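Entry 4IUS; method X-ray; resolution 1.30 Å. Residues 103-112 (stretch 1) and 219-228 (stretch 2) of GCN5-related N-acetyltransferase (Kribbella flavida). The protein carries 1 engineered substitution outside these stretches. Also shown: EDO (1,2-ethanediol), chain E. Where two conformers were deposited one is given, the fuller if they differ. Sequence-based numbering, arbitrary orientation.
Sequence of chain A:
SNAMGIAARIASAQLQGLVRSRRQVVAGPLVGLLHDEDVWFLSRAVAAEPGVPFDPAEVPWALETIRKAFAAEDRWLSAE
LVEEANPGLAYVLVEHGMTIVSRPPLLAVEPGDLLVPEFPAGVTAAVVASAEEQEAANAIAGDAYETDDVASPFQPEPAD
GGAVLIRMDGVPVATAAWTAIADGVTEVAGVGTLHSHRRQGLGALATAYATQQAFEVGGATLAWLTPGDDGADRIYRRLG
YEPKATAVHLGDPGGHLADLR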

# COMPACT_ATOMS: atom_id res chain seq x y z
N ARG A 103 0.01 -9.69 9.82
CA ARG A 103 -0.27 -8.42 10.49
C ARG A 103 0.92 -7.53 10.27
O ARG A 103 1.72 -7.26 11.18
CB ARG A 103 -0.56 -8.60 11.97
CG ARG A 103 -1.92 -9.23 12.21
CD ARG A 103 -2.19 -9.47 13.68
NE ARG A 103 -1.33 -10.52 14.21
CZ ARG A 103 -1.20 -10.82 15.51
NH1 ARG A 103 -1.87 -10.13 16.44
NH2 ARG A 103 -0.40 -11.79 15.90
N PRO A 104 1.09 -7.05 9.06
CA PRO A 104 2.29 -6.24 8.80
C PRO A 104 2.25 -4.88 9.48
O PRO A 104 1.19 -4.27 9.63
CB PRO A 104 2.30 -6.08 7.30
CG PRO A 104 1.05 -6.67 6.77
CD PRO A 104 0.26 -7.25 7.86
N PRO A 105 3.41 -4.36 9.84
CA PRO A 105 3.44 -3.06 10.47
C PRO A 105 3.26 -1.96 9.45
O PRO A 105 3.79 -2.06 8.33
CB PRO A 105 4.83 -3.03 11.12
CG PRO A 105 5.65 -3.88 10.19
CD PRO A 105 4.72 -4.96 9.72
N LEU A 106 2.62 -0.89 9.86
CA LEU A 106 2.53 0.31 9.06
C LEU A 106 3.46 1.34 9.69
O LEU A 106 3.29 1.73 10.85
CB LEU A 106 1.12 0.87 8.98
CG LEU A 106 0.05 -0.03 8.39
CD1 LEU A 106 -1.17 0.85 8.08
CD2 LEU A 106 0.56 -0.75 7.14
N LEU A 107 4.46 1.74 8.91
CA LEU A 107 5.45 2.72 9.30
C LEU A 107 5.10 4.05 8.64
O LEU A 107 4.58 4.07 7.53
CB LEU A 107 6.84 2.32 8.86
CG LEU A 107 7.36 0.89 9.19
CD1 LEU A 107 8.82 0.71 8.76
CD2 LEU A 107 7.11 0.43 10.59
N ALA A 108 5.29 5.15 9.33
CA ALA A 108 4.89 6.45 8.80
C ALA A 108 5.91 7.53 9.08
O ALA A 108 6.69 7.42 10.03
CB ALA A 108 3.49 6.88 9.27
N VAL A 109 5.87 8.59 8.29
CA VAL A 109 6.77 9.72 8.47
C VAL A 109 6.06 10.99 7.96
O VAL A 109 5.22 10.96 7.04
CB VAL A 109 8.13 9.52 7.72
CG1 VAL A 109 7.96 9.61 6.17
CG2 VAL A 109 9.18 10.52 8.21
N GLU A 110 6.41 12.11 8.57
CA GLU A 110 5.89 13.43 8.19
C GLU A 110 7.05 14.27 7.63
O GLU A 110 8.22 13.94 7.87
CB GLU A 110 5.30 14.15 9.39
CG GLU A 110 4.01 13.50 9.86
CD GLU A 110 3.29 14.28 10.95
OE1 GLU A 110 3.94 14.72 11.92
OE2 GLU A 110 2.05 14.44 10.84
N PRO A 111 6.72 15.34 6.89
CA PRO A 111 7.82 16.01 6.14
C PRO A 111 9.03 16.48 6.95
O PRO A 111 10.18 16.35 6.49
CB PRO A 111 7.07 17.18 5.47
CG PRO A 111 5.71 16.63 5.23
CD PRO A 111 5.40 15.80 6.44
N GLY A 112 8.79 17.03 8.12
CA GLY A 112 9.85 17.59 8.95
C GLY A 112 10.76 16.52 9.53
O GLY A 112 11.81 16.84 10.06
N GLY A 219 2.18 17.08 -2.75
CA GLY A 219 1.29 17.72 -1.76
C GLY A 219 0.96 16.87 -0.54
O GLY A 219 0.04 17.20 0.25
N ALA A 220 1.68 15.77 -0.36
CA ALA A 220 1.40 14.89 0.78
C ALA A 220 1.90 15.56 2.06
O ALA A 220 2.96 16.22 2.05
CB ALA A 220 2.06 13.53 0.61
N THR A 221 1.18 15.31 3.15
CA THR A 221 1.62 15.69 4.49
C THR A 221 1.90 14.49 5.41
O THR A 221 2.37 14.65 6.54
CB THR A 221 0.58 16.62 5.14
OG1 THR A 221 -0.65 15.92 5.30
CG2 THR A 221 0.40 17.86 4.26
N LEU A 222 1.59 13.30 4.94
CA LEU A 222 1.87 12.08 5.67
C LEU A 222 2.20 10.97 4.66
O LEU A 222 1.42 10.82 3.68
CB LEU A 222 0.67 11.65 6.56
CG LEU A 222 0.83 10.38 7.37
CD1 LEU A 222 1.91 10.51 8.44
CD2 LEU A 222 -0.51 9.95 7.99
N ALA A 223 3.25 10.16 4.88
CA ALA A 223 3.58 9.02 4.04
C ALA A 223 3.64 7.80 4.92
O ALA A 223 4.14 7.88 6.03
CB ALA A 223 4.92 9.21 3.32
N TRP A 224 3.13 6.67 4.43
CA TRP A 224 3.22 5.42 5.13
C TRP A 224 3.63 4.33 4.20
O TRP A 224 3.48 4.43 2.98
CB TRP A 224 1.93 5.06 5.87
CG TRP A 224 0.78 4.76 4.98
CD1 TRP A 224 -0.12 5.65 4.41
CD2 TRP A 224 0.40 3.46 4.47
NE1 TRP A 224 -1.02 4.99 3.62
CE2 TRP A 224 -0.77 3.67 3.63
CE3 TRP A 224 0.90 2.16 4.62
CZ2 TRP A 224 -1.41 2.61 3.00
CZ3 TRP A 224 0.25 1.11 3.95
CH2 TRP A 224 -0.86 1.33 3.16
N LEU A 225 4.20 3.28 4.76
CA LEU A 225 4.56 2.07 4.03
C LEU A 225 4.50 0.86 4.92
O LEU A 225 4.45 0.97 6.14
CB LEU A 225 5.92 2.17 3.39
CG LEU A 225 7.13 2.40 4.27
CD1 LEU A 225 7.62 1.06 4.90
CD2 LEU A 225 8.26 3.09 3.50
N THR A 226 4.40 -0.30 4.28
CA THR A 226 4.61 -1.53 4.97
C THR A 226 5.86 -2.21 4.41
O THR A 226 6.09 -2.19 3.22
CB THR A 226 3.35 -2.41 4.94
OG1 THR A 226 3.58 -3.46 5.85
CG2 THR A 226 3.09 -3.00 3.57
N PRO A 227 6.74 -2.73 5.28
CA PRO A 227 8.07 -3.20 4.88
C PRO A 227 8.11 -4.64 4.47
O PRO A 227 7.17 -5.37 4.72
CB PRO A 227 8.89 -3.07 6.20
CG PRO A 227 7.90 -3.29 7.25
CD PRO A 227 6.62 -2.68 6.75
N GLY A 228 9.24 -5.02 3.87
CA GLY A 228 9.66 -6.42 3.71
C GLY A 228 9.16 -7.07 2.44
O GLY A 228 9.49 -8.23 2.15
C1 EDO E . -2.83 6.21 0.21
O1 EDO E . -3.12 5.56 1.46
C2 EDO E . -3.92 7.24 -0.07
O2 EDO E . -4.94 6.71 -0.94
O HOH W 1 0.47 14.89 8.64

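Antiparallel strands show how backbone pairing sets the terms for side-chain packing, and the contact between strands 105-109 and 222-225 is a compact example. Two residue pairs face each other in the hydrogen-bonded arrangement. Leu107 N donates to Leu225 O at 2.9 Å, and Leu225 N returns the bond to Leu107 O at the same distance; two residues on, Val109 N reaches Ala223 O at 2.9 Å and Ala223 N reaches Val109 O at 3.0 Å. N-H...O angles of 155° to 171° make all four nearly straight. Between these pairs lies the non-hydrogen-bonded pair Ala108 and Trp224, whose CA atoms approach to 4.2 Å. Here CA-H...O contacts join in, Trp224 CA lying 3.1 Å from Leu107 O and Ala108 CA 3.2 Å from Ala223 O.

Proline has no amide hydrogen, but its carbonyl can still accept. Beyond the last bridge, Thr226 OG1 donates to Pro105 O at 2.9 Å, so a side-chain hydroxyl continues the polar pairing. At the other end a water does comparable work, donating to Glu110 OE2 at 2.7 Å and to Thr221 O at 2.8 Å.

Alternation then sorts the side chains. Leu107, Val109, Ala223 and Leu225 share one face, where Leu107 CD1 meets Leu225 CD1 at 4.1 Å and Val109 CG1 meets Ala223 CB at 4.2 Å. Ala108 and Trp224 occupy the other, with their CB atoms 4.2 Å apart; Leu222 CD1 also comes within 4.0 Å of Ala108 CB. Leu106 CD2 packs 3.7 Å from Trp224 CZ3, while the indole NE1 of Trp224 donates to O1 of the ethanediol at 3.1 Å, at the ring edge. Beyond the bridged pairs, Pro105 CG and Pro227 CG touch at 3.7 Å, extending the apolar packing beyond the paired backbone.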